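Local structure of 16 kDa salivary peptide (Culex quinquefasciatus, 7KCG) at residues Asn54-Asn59 / Lys84-Asp89; His62-Phe67 / Leu80-Ser85; Leu66-Gln71 / Ile107-Phe112. The protein is of unknown function, but its beta-trefoil fold, of the ricin-type lectin kind, suggests that this mosquito salivary protein may bind sugars. One frame throughout, in Å; residues are numbered along the deposited sequence.

Interaction 1 of 3, residues Asn54-Asn59 / Lys84-Asp89. With FMT (formic acid), chain D.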
loop_
_atom_site.group_PDB
_atom_site.type_symbol
_atom_site.label_atom_id
_atom_site.label_comp_id
_atom_site.label_asym_id
_atom_site.label_seq_id
_atom_site.Cartn_x
_atom_site.Cartn_y
_atom_site.Cartn_z
ATOM N N ASN A 54 4.468 -9.645 -9.663
ATOM C CA ASN A 54 4.195 -8.860 -8.463
ATOM C C ASN A 54 4.654 -7.418 -8.668
ATOM O O ASN A 54 5.071 -7.019 -9.761
ATOM C CB ASN A 54 4.889 -9.486 -7.256
ATOM C CG ASN A 54 4.479 -10.923 -7.028
ATOM O OD1 ASN A 54 3.300 -11.258 -7.095
ATOM N ND2 ASN A 54 5.453 -11.780 -6.756
ATOM N N PHE A 55 4.564 -6.629 -7.597
ATOM C CA PHE A 55 4.902 -5.216 -7.631
ATOM C C PHE A 55 5.579 -4.819 -6.330
ATOM O O PHE A 55 5.241 -5.328 -5.258
ATOM C CB PHE A 55 3.666 -4.320 -7.817
ATOM C CG PHE A 55 2.944 -4.547 -9.106
ATOM C CD1 PHE A 55 3.364 -3.919 -10.262
ATOM C CD2 PHE A 55 1.834 -5.380 -9.157
ATOM C CE1 PHE A 55 2.703 -4.138 -11.471
ATOM C CE2 PHE A 55 1.168 -5.613 -10.370
ATOM C CZ PHE A 55 1.602 -4.982 -11.520
ATOM N N ARG A 56 6.530 -3.900 -6.434
ATOM C CA ARG A 56 7.029 -3.168 -5.277
ATOM C C ARG A 56 6.416 -1.771 -5.250
ATOM O O ARG A 56 6.159 -1.169 -6.294
ATOM C CB ARG A 56 8.550 -3.074 -5.308
ATOM C CG ARG A 56 9.222 -4.431 -5.188
ATOM C CD ARG A 56 10.703 -4.280 -4.898
ATOM N NE ARG A 56 11.317 -5.579 -4.663
ATOM C CZ ARG A 56 11.752 -6.012 -3.486
ATOM N NH1 ARG A 56 11.668 -5.238 -2.403
ATOM N NH2 ARG A 56 12.300 -7.223 -3.406
ATOM N N ILE A 57 6.194 -1.261 -4.038
ATOM C CA ILE A 57 5.562 0.034 -3.813
ATOM C C ILE A 57 6.490 0.852 -2.926
ATOM O O ILE A 57 6.793 0.440 -1.800
ATOM C CB ILE A 57 4.178 -0.114 -3.156
ATOM C CG1 ILE A 57 3.254 -0.999 -4.010
ATOM C CG2 ILE A 57 3.515 1.254 -2.933
ATOM C CD1 ILE A 57 1.949 -1.371 -3.270
ATOM N N ARG A 58 6.907 2.009 -3.415
ATOM C CA ARG A 58 7.860 2.904 -2.714
ATOM C C ARG A 58 7.299 4.315 -2.545
ATOM O O ARG A 58 6.791 4.854 -3.487
ATOM C CB ARG A 58 9.170 2.984 -3.491
ATOM C CG ARG A 58 10.321 3.545 -2.688
ATOM C CD ARG A 58 11.598 3.496 -3.468
ATOM N NE ARG A 58 12.091 2.170 -3.746
ATOM C CZ ARG A 58 12.991 1.550 -3.029
ATOM N NH1 ARG A 58 13.479 2.116 -1.954
ATOM N NH2 ARG A 58 13.398 0.357 -3.377
ATOM N N ASN A 59 7.434 4.860 -1.344
ATOM C CA ASN A 59 6.988 6.231 -1.013
ATOM C C ASN A 59 7.974 7.201 -1.631
ATOM O O ASN A 59 9.091 7.175 -1.239
ATOM C CB ASN A 59 6.950 6.444 0.486
ATOM C CG ASN A 59 6.537 7.842 0.853
ATOM O OD1 ASN A 59 7.365 8.732 0.913
ATOM N ND2 ASN A 59 5.262 8.032 1.105
ATOM N N LYS A 84 16.508 1.208 3.948
ATOM C CA LYS A 84 16.728 1.248 2.479
ATOM C C LYS A 84 17.447 -0.000 1.956
ATOM O O LYS A 84 17.793 -0.010 0.781
ATOM C CB LYS A 84 17.158 2.624 1.978
ATOM C CG LYS A 84 16.056 3.667 1.976
ATOM C CD LYS A 84 16.440 4.927 1.256
ATOM C CE LYS A 84 15.776 6.149 1.843
ATOM N NZ LYS A 84 15.817 7.289 0.899
ATOM N N SER A 85 17.629 -1.014 2.797
ATOM C CA SER A 85 18.152 -2.316 2.325
ATOM C C SER A 85 17.017 -3.004 1.567
ATOM O O SER A 85 15.934 -3.041 2.084
ATOM C CB SER A 85 18.579 -3.162 3.479
ATOM O OG SER A 85 17.914 -2.800 4.666
ATOM N N LEU A 86 17.273 -3.526 0.380
ATOM C CA LEU A 86 16.193 -4.127 -0.392
ATOM C C LEU A 86 15.629 -5.342 0.340
ATOM O O LEU A 86 16.375 -6.231 0.767
ATOM C CB LEU A 86 16.702 -4.521 -1.768
ATOM C CG LEU A 86 15.638 -4.759 -2.832
ATOM C CD1 LEU A 86 14.881 -3.468 -3.138
ATOM C CD2 LEU A 86 16.295 -5.331 -4.087
ATOM N N ILE A 87 14.312 -5.379 0.493
ATOM C CA ILE A 87 13.645 -6.472 1.192
ATOM C C ILE A 87 13.399 -7.595 0.194
ATOM O O ILE A 87 12.740 -7.393 -0.833
ATOM C CB ILE A 87 12.338 -5.992 1.847
ATOM C CG1 ILE A 87 12.681 -5.060 3.000
ATOM C CG2 ILE A 87 11.494 -7.155 2.337
ATOM C CD1 ILE A 87 11.484 -4.530 3.760
ATOM N N ASN A 88 13.935 -8.782 0.495
ATOM C CA ASN A 88 13.965 -9.896 -0.439
ATOM C C ASN A 88 13.174 -11.111 0.039
ATOM O O ASN A 88 13.229 -12.163 -0.611
ATOM C CB ASN A 88 15.427 -10.293 -0.711
ATOM C CG ASN A 88 15.608 -10.964 -2.057
ATOM O OD1 ASN A 88 14.854 -10.711 -3.005
ATOM N ND2 ASN A 88 16.614 -11.831 -2.152
ATOM N N ASP A 89 12.433 -11.003 1.143
ATOM C CA ASP A 89 11.736 -12.144 1.728
ATOM C C ASP A 89 10.243 -12.176 1.401
ATOM O O ASP A 89 9.495 -12.911 2.059
ATOM C CB ASP A 89 11.931 -12.170 3.252
ATOM C CG ASP A 89 11.242 -11.015 3.967
ATOM O OD1 ASP A 89 10.600 -10.163 3.306
ATOM O OD2 ASP A 89 11.334 -10.951 5.214
HETATM C C FMT D . 14.714 -8.754 4.940
HETATM O O1 FMT D . 14.693 -9.117 3.782
HETATM O O2 FMT D . 14.565 -7.527 5.342
HETATM O O HOH W 1 15.423 0.165 -1.089
#
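Arg-56 meets Ile-87 and Leu-86 because its CG stands anti to its own carbonyl carbon (chi1 -64°) and the chain then runs extended as far as NE, spanning the gap between strand 54-59 and the loop 84-89. Arg-58 starts differently, with CG anti to the backbone N, and a bend at chi3 (-67°) sets its NE. The backbones stay well apart, with 9.8 Å between the CA atoms of Arg-56 and Ile-87. The Arg-56 guanidinium approaches end-on and gives both terminal nitrogens to one acceptor: NH2 lies 2.6 Å and NH1 2.9 Å from Ile-87 O. That oxygen is nearly coplanar with the guanidinium; NH1 sits on a carbonyl lone pair, whereas NH2 is tilted 21° from the carbonyl plane. Arg-56 NH1 also salt-bridges Glu-65, which should help balance its charge. Leu-86 lays CD1 over one face of the same group, toward its rim and 3.7 Å from Arg-56 NH1. The methyl also approaches the edge of the Arg-58 guanidinium, 4.1 Å from NH2. Arg-58 NH1, bonded to Gly-63 O, also donates to a water that in turn donates to Lys-84 O. On the far side of the loop, Asn-88 N makes a weak 3.4 Å hydrogen bond to O1 of a formic acid molecule. In the beta-trefoil, strand 54-59 pairs with strands 45-51, 64-69 and 93-98, and the loop, on its way from strand 76-81 to strand 93-98, rests Leu-86 on Glu-65 and Ile-87 on Phe-67 of strand 64-69.

Interaction 2 of 3, residues His62-Phe67 / Leu80-Ser85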
loop_
_atom_site.group_PDB
_atom_site.type_symbol
_atom_site.label_atom_id
_atom_site.label_comp_id
_atom_site.label_asym_id
_atom_site.label_seq_id
_atom_site.Cartn_x
_atom_site.Cartn_y
_atom_site.Cartn_z
ATOM N N HIS A 62 10.106 9.965 0.705
ATOM C CA HIS A 62 11.221 9.447 1.480
ATOM C C HIS A 62 11.988 8.335 0.783
ATOM O O HIS A 62 13.067 7.960 1.258
ATOM C CB HIS A 62 10.707 8.946 2.836
ATOM C CG HIS A 62 10.209 10.040 3.725
ATOM N ND1 HIS A 62 10.865 10.414 4.878
ATOM C CD2 HIS A 62 9.127 10.847 3.627
ATOM C CE1 HIS A 62 10.206 11.403 5.455
ATOM N NE2 HIS A 62 9.147 11.685 4.716
ATOM N N GLY A 63 11.466 7.798 -0.323
ATOM C CA GLY A 63 12.139 6.750 -1.067
ATOM C C GLY A 63 12.107 5.393 -0.411
ATOM O O GLY A 63 12.913 4.523 -0.764
ATOM N N GLU A 64 11.196 5.188 0.538
ATOM C CA GLU A 64 11.160 3.999 1.374
ATOM C C GLU A 64 10.121 3.002 0.871
ATOM O O GLU A 64 9.047 3.395 0.404
ATOM C CB GLU A 64 10.858 4.397 2.818
ATOM C CG GLU A 64 11.941 5.290 3.421
ATOM C CD GLU A 64 11.451 6.092 4.623
ATOM O OE1 GLU A 64 10.276 5.943 5.021
ATOM O OE2 GLU A 64 12.254 6.875 5.182
ATOM N N GLU A 65 10.454 1.713 0.957
ATOM C CA GLU A 65 9.577 0.651 0.472
ATOM C C GLU A 65 8.460 0.359 1.458
ATOM O O GLU A 65 8.669 0.337 2.669
ATOM C CB GLU A 65 10.355 -0.644 0.245
ATOM C CG GLU A 65 11.241 -0.684 -0.960
ATOM C CD GLU A 65 11.709 -2.100 -1.254
ATOM O OE1 GLU A 65 12.467 -2.673 -0.432
ATOM O OE2 GLU A 65 11.307 -2.643 -2.305
ATOM N N LEU A 66 7.268 0.103 0.924
ATOM C CA LEU A 66 6.136 -0.318 1.730
ATOM C C LEU A 66 6.217 -1.819 1.986
ATOM O O LEU A 66 6.410 -2.598 1.052
ATOM C CB LEU A 66 4.833 0.023 0.992
ATOM C CG LEU A 66 3.560 -0.252 1.770
ATOM C CD1 LEU A 66 3.402 0.810 2.834
ATOM C CD2 LEU A 66 2.353 -0.270 0.827
ATOM N N PHE A 67 6.074 -2.241 3.245
ATOM C CA PHE A 67 6.138 -3.677 3.508
ATOM C C PHE A 67 5.278 -4.027 4.711
ATOM O O PHE A 67 4.894 -3.164 5.499
ATOM C CB PHE A 67 7.587 -4.174 3.699
ATOM C CG PHE A 67 8.199 -3.813 5.030
ATOM C CD1 PHE A 67 8.666 -2.539 5.264
ATOM C CD2 PHE A 67 8.347 -4.773 6.018
ATOM C CE1 PHE A 67 9.255 -2.213 6.484
ATOM C CE2 PHE A 67 8.934 -4.451 7.253
ATOM C CZ PHE A 67 9.381 -3.177 7.475
ATOM N N LEU A 80 6.913 1.727 6.308
ATOM C CA LEU A 80 7.938 2.138 5.361
ATOM C C LEU A 80 9.321 1.792 5.924
ATOM O O LEU A 80 9.581 1.998 7.110
ATOM C CB LEU A 80 7.836 3.636 5.079
ATOM C CG LEU A 80 6.542 4.084 4.402
ATOM C CD1 LEU A 80 6.589 5.558 4.066
ATOM C CD2 LEU A 80 6.329 3.243 3.149
ATOM N N TRP A 81 10.200 1.262 5.068
ATOM C CA TRP A 81 11.488 0.687 5.482
ATOM C C TRP A 81 12.564 1.775 5.456
ATOM O O TRP A 81 13.133 2.074 4.403
ATOM C CB TRP A 81 11.817 -0.493 4.575
ATOM C CG TRP A 81 13.062 -1.268 4.868
ATOM C CD1 TRP A 81 14.017 -1.624 3.971
ATOM C CD2 TRP A 81 13.458 -1.837 6.121
ATOM N NE1 TRP A 81 15.006 -2.344 4.589
ATOM C CE2 TRP A 81 14.681 -2.497 5.909
ATOM C CE3 TRP A 81 12.904 -1.844 7.400
ATOM C CZ2 TRP A 81 15.360 -3.156 6.929
ATOM C CZ3 TRP A 81 13.580 -2.500 8.411
ATOM C CH2 TRP A 81 14.796 -3.143 8.170
ATOM N N ILE A 82 12.879 2.412 6.586
ATOM C CA ILE A 82 13.831 3.574 6.576
ATOM C C ILE A 82 15.253 3.168 6.179
ATOM O O ILE A 82 15.889 3.930 5.462
ATOM C CB ILE A 82 13.803 4.320 7.922
ATOM C CG1 ILE A 82 12.375 4.659 8.346
ATOM C CG2 ILE A 82 14.671 5.566 7.888
ATOM C CD1 ILE A 82 12.303 5.425 9.640
ATOM N N LYS A 83 15.710 1.997 6.588
ATOM C CA LYS A 83 17.099 1.535 6.321
ATOM C C LYS A 83 17.451 1.529 4.829
ATOM O O LYS A 83 18.623 1.765 4.523
ATOM C CB LYS A 83 17.291 0.161 6.959
ATOM C CG LYS A 83 18.726 -0.336 7.051
ATOM C CD LYS A 83 19.028 -1.057 8.338
ATOM C CE LYS A 83 18.839 -2.553 8.239
ATOM N NZ LYS A 83 19.615 -3.139 7.121
ATOM N N LYS A 84 16.508 1.208 3.948
ATOM C CA LYS A 84 16.728 1.248 2.479
ATOM C C LYS A 84 17.447 -0.000 1.956
ATOM O O LYS A 84 17.793 -0.010 0.781
ATOM C CB LYS A 84 17.158 2.624 1.978
ATOM C CG LYS A 84 16.056 3.667 1.976
ATOM C CD LYS A 84 16.440 4.927 1.256
ATOM C CE LYS A 84 15.776 6.149 1.843
ATOM N NZ LYS A 84 15.817 7.289 0.899
ATOM N N SER A 85 17.629 -1.014 2.797
ATOM C CA SER A 85 18.152 -2.316 2.325
ATOM C C SER A 85 17.017 -3.004 1.567
ATOM O O SER A 85 15.934 -3.041 2.084
ATOM C CB SER A 85 18.579 -3.162 3.479
ATOM O OG SER A 85 17.914 -2.800 4.666
HETATM O O HOH W 2 13.107 1.257 2.049
#
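Within the antiparallel pairing of strands 64-69 and 76-81 in the beta-trefoil, Leu-66 stands opposite Leu-80 as a non-hydrogen-bonded pair with CA atoms 4.7 Å apart. Their side chains share one face of the sheet, Leu-66 CD1 meeting Leu-80 CD2 at 3.8 Å, and both also touch Val-37 of strand 34-40. Next to them Glu-65 O accepts from Trp-81 N (3.0 Å) and receives a CA-H...O contact from Leu-80. A water accepting from Glu-65 N and donating to Trp-81 O bridges the strands one step further on. Phe-67 holds CG between its backbone N and carbonyl carbon (chi1 75°), and the CE1 corner of its ring lies 3.6 Å from Trp-81 CB. The ring planes of the two aromatics are steeply inclined, at 82°, with Phe-67 CZ next to Trp-81 CE3. The indole is fixed from its own segment: NE1 donates to Ser-85 OG (2.9 Å) and more weakly to Ser-85 O, while Lys-83 CB lies over one face toward the rim. Glu-64 extends beside Ile-82, the two pointing the same way, and crosses Leu-80 at about a right angle, OE1 coming within 3.4 Å of Leu-80 CB; OE1 also forms a salt bridge with Arg-35 NE, which probably offsets its charge. At the loop end, Lys-84 NZ donates to His-62 O at 2.9 Å and ties the two turns together. An antiparallel strand pair with leucines buried on one face, its direct pairing giving way to a water bridge and then to loops, fits the beta-trefoil of ricin-type lectins.

Interaction 3 of 3, residues Leu66-Gln71 / Ile107-Phe112. With FMT (formic acid), chain C.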
loop_
_atom_site.group_PDB
_atom_site.type_symbol
_atom_site.label_atom_id
_atom_site.label_comp_id
_atom_site.label_asym_id
_atom_site.label_seq_id
_atom_site.Cartn_x
_atom_site.Cartn_y
_atom_site.Cartn_z
ATOM N N LEU A 66 7.268 0.103 0.924
ATOM C CA LEU A 66 6.136 -0.318 1.730
ATOM C C LEU A 66 6.217 -1.819 1.986
ATOM O O LEU A 66 6.410 -2.598 1.052
ATOM C CB LEU A 66 4.833 0.023 0.992
ATOM C CG LEU A 66 3.560 -0.252 1.770
ATOM C CD1 LEU A 66 3.402 0.810 2.834
ATOM C CD2 LEU A 66 2.353 -0.270 0.827
ATOM N N PHE A 67 6.074 -2.241 3.245
ATOM C CA PHE A 67 6.138 -3.677 3.508
ATOM C C PHE A 67 5.278 -4.027 4.711
ATOM O O PHE A 67 4.894 -3.164 5.499
ATOM C CB PHE A 67 7.587 -4.174 3.699
ATOM C CG PHE A 67 8.199 -3.813 5.030
ATOM C CD1 PHE A 67 8.666 -2.539 5.264
ATOM C CD2 PHE A 67 8.347 -4.773 6.018
ATOM C CE1 PHE A 67 9.255 -2.213 6.484
ATOM C CE2 PHE A 67 8.934 -4.451 7.253
ATOM C CZ PHE A 67 9.381 -3.177 7.475
ATOM N N GLU A 68 4.936 -5.308 4.814
ATOM C CA GLU A 68 4.179 -5.821 5.945
ATOM C C GLU A 68 5.120 -6.571 6.874
ATOM O O GLU A 68 5.961 -7.350 6.419
ATOM C CB GLU A 68 3.047 -6.750 5.499
ATOM C CG GLU A 68 2.233 -7.292 6.678
ATOM C CD GLU A 68 1.098 -8.218 6.271
ATOM O OE1 GLU A 68 0.840 -8.377 5.057
ATOM O OE2 GLU A 68 0.454 -8.794 7.177
ATOM N N SER A 69 4.948 -6.353 8.176
ATOM C CA SER A 69 5.906 -6.776 9.187
ATOM C C SER A 69 5.443 -8.030 9.915
ATOM O O SER A 69 4.252 -8.337 9.986
ATOM C CB SER A 69 6.132 -5.641 10.189
ATOM O OG SER A 69 6.808 -6.082 11.362
ATOM N N GLN A 70 6.414 -8.747 10.485
ATOM C CA GLN A 70 6.090 -9.836 11.401
ATOM C C GLN A 70 5.434 -9.315 12.670
ATOM O O GLN A 70 4.568 -9.988 13.242
ATOM C CB GLN A 70 7.349 -10.626 11.754
ATOM C CG GLN A 70 7.783 -11.623 10.691
ATOM C CD GLN A 70 7.800 -13.052 11.211
ATOM O OE1 GLN A 70 8.728 -13.458 11.915
ATOM N NE2 GLN A 70 6.764 -13.819 10.877
ATOM N N GLN A 71 5.847 -8.127 13.087
ATOM C CA GLN A 71 5.346 -7.505 14.330
ATOM C C GLN A 71 3.877 -7.173 14.148
ATOM O O GLN A 71 3.467 -6.905 13.009
ATOM C CB GLN A 71 6.147 -6.234 14.578
ATOM C CG GLN A 71 7.645 -6.471 14.665
ATOM C CD GLN A 71 8.373 -5.261 15.194
ATOM O OE1 GLN A 71 7.833 -4.478 15.966
ATOM N NE2 GLN A 71 9.615 -5.102 14.777
ATOM N N ILE A 107 -4.567 -4.883 -2.955
ATOM C CA ILE A 107 -3.107 -4.880 -2.846
ATOM C C ILE A 107 -2.763 -5.922 -1.792
ATOM O O ILE A 107 -3.007 -5.696 -0.604
ATOM C CB ILE A 107 -2.567 -3.497 -2.457
ATOM C CG1 ILE A 107 -3.040 -2.444 -3.451
ATOM C CG2 ILE A 107 -1.044 -3.519 -2.378
ATOM C CD1 ILE A 107 -3.011 -0.985 -2.972
ATOM N N LYS A 108 -2.256 -7.076 -2.219
ATOM C CA LYS A 108 -2.107 -8.234 -1.341
ATOM C C LYS A 108 -0.634 -8.561 -1.121
ATOM O O LYS A 108 0.114 -8.746 -2.082
ATOM C CB LYS A 108 -2.819 -9.451 -1.928
ATOM C CG LYS A 108 -2.802 -10.654 -1.017
ATOM C CD LYS A 108 -3.312 -11.881 -1.745
ATOM C CE LYS A 108 -4.664 -12.292 -1.215
ATOM N NZ LYS A 108 -4.714 -13.767 -1.015
ATOM N N ASN A 109 -0.235 -8.677 0.138
ATOM C CA ASN A 109 1.162 -8.962 0.450
ATOM C C ASN A 109 1.532 -10.386 0.062
ATOM O O ASN A 109 0.799 -11.333 0.361
ATOM C CB ASN A 109 1.410 -8.740 1.936
ATOM C CG ASN A 109 2.869 -8.704 2.266
ATOM O OD1 ASN A 109 3.419 -9.668 2.796
ATOM N ND2 ASN A 109 3.516 -7.590 1.945
ATOM N N VAL A 110 2.680 -10.543 -0.602
ATOM C CA VAL A 110 3.098 -11.863 -1.069
ATOM C C VAL A 110 3.456 -12.755 0.117
ATOM O O VAL A 110 2.979 -13.891 0.231
ATOM C CB VAL A 110 4.283 -11.733 -2.044
ATOM C CG1 VAL A 110 4.945 -13.088 -2.275
ATOM C CG2 VAL A 110 3.843 -11.100 -3.354
ATOM N N LYS A 111 4.297 -12.242 1.018
ATOM C CA LYS A 111 4.765 -13.032 2.152
ATOM C C LYS A 111 3.610 -13.466 3.045
ATOM O O LYS A 111 3.519 -14.634 3.440
ATOM C CB LYS A 111 5.787 -12.222 2.949
ATOM C CG LYS A 111 6.418 -12.961 4.130
ATOM C CD LYS A 111 7.344 -12.031 4.887
ATOM C CE LYS A 111 7.981 -12.724 6.084
ATOM N NZ LYS A 111 8.820 -11.770 6.854
ATOM N N PHE A 112 2.711 -12.542 3.372
ATOM C CA PHE A 112 1.726 -12.791 4.419
ATOM C C PHE A 112 0.332 -13.106 3.897
ATOM O O PHE A 112 -0.527 -13.501 4.694
ATOM C CB PHE A 112 1.637 -11.589 5.351
ATOM C CG PHE A 112 2.819 -11.444 6.275
ATOM C CD1 PHE A 112 3.007 -12.333 7.317
ATOM C CD2 PHE A 112 3.723 -10.412 6.111
ATOM C CE1 PHE A 112 4.078 -12.196 8.173
ATOM C CE2 PHE A 112 4.805 -10.269 6.972
ATOM C CZ PHE A 112 4.977 -11.160 8.002
HETATM C C FMT C . 9.831 -6.690 10.114
HETATM O O1 FMT C . 9.298 -7.763 9.925
HETATM O O2 FMT C . 9.534 -5.858 11.056
HETATM O O HOH W 3 8.235 -8.792 7.014
#
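Glu-68 OE1 is buried without a polar partner in the model, pressed against carbon: Asn-109 CB is 3.2 Å and Phe-112 CB 3.3 Å away. The carboxylate is anchored through its other oxygen, OE2, which is hydrogen-bonded to His-114 ND1. In the beta-trefoil this contact joins strand 64-69 to the end of strand 104-109 and the turn after it. The Glu-68 chain is fully extended (chi1 and chi2 both 180°), and its carboxylate plane is inclined 35° to the Phe-112 ring. That ring turns an edge to the strand, with CE2 3.2 Å from Glu-68 O and the poorly ordered Gln-70 bringing CG to the rim in plane. Asn-109 OD1 shapes the turn as an Asx motif, accepting from Phe-112 N on a lone pair at 3.0 Å, while ND2 is bonded to Gly-91 O. A water donates to Glu-68 O and accepts from Lys-111 NZ, which also pairs with Asp-89. The same water donates to O1 of a formic acid molecule that accepts from Gln-70 N at 3.1 Å and is also hydrogen-bonded to Arg-34 NE. Ser-69 OG is bonded to the formic acid O2 (2.8 Å) and accepts Gln-71 N in an ST turn.

Interactions 1 and 2 lie closest, with centres 7 Å apart, and share Lys-84 and Ser-85; the salt bridge from Arg-56 NH1 to Glu-65 OE2, 2.6 Å long, connects them directly. Interactions 2 and 3 use successive parts of strand 64-69, sharing Leu-66 and Phe-67, although their centres are 13 Å apart. Interaction 1 meets interaction 3 through Asp-89 OD2 and Lys-111 NZ, a 3.1 Å salt bridge, and through Ile-87 CD1 against Phe-67 CG at 3.6 Å. The loop 84-89 thus touches both other contacts. Each of interactions 1 and 3 has a formic acid molecule, probably from the crystallisation liquor; whether either marks a sugar-binding pocket remains open.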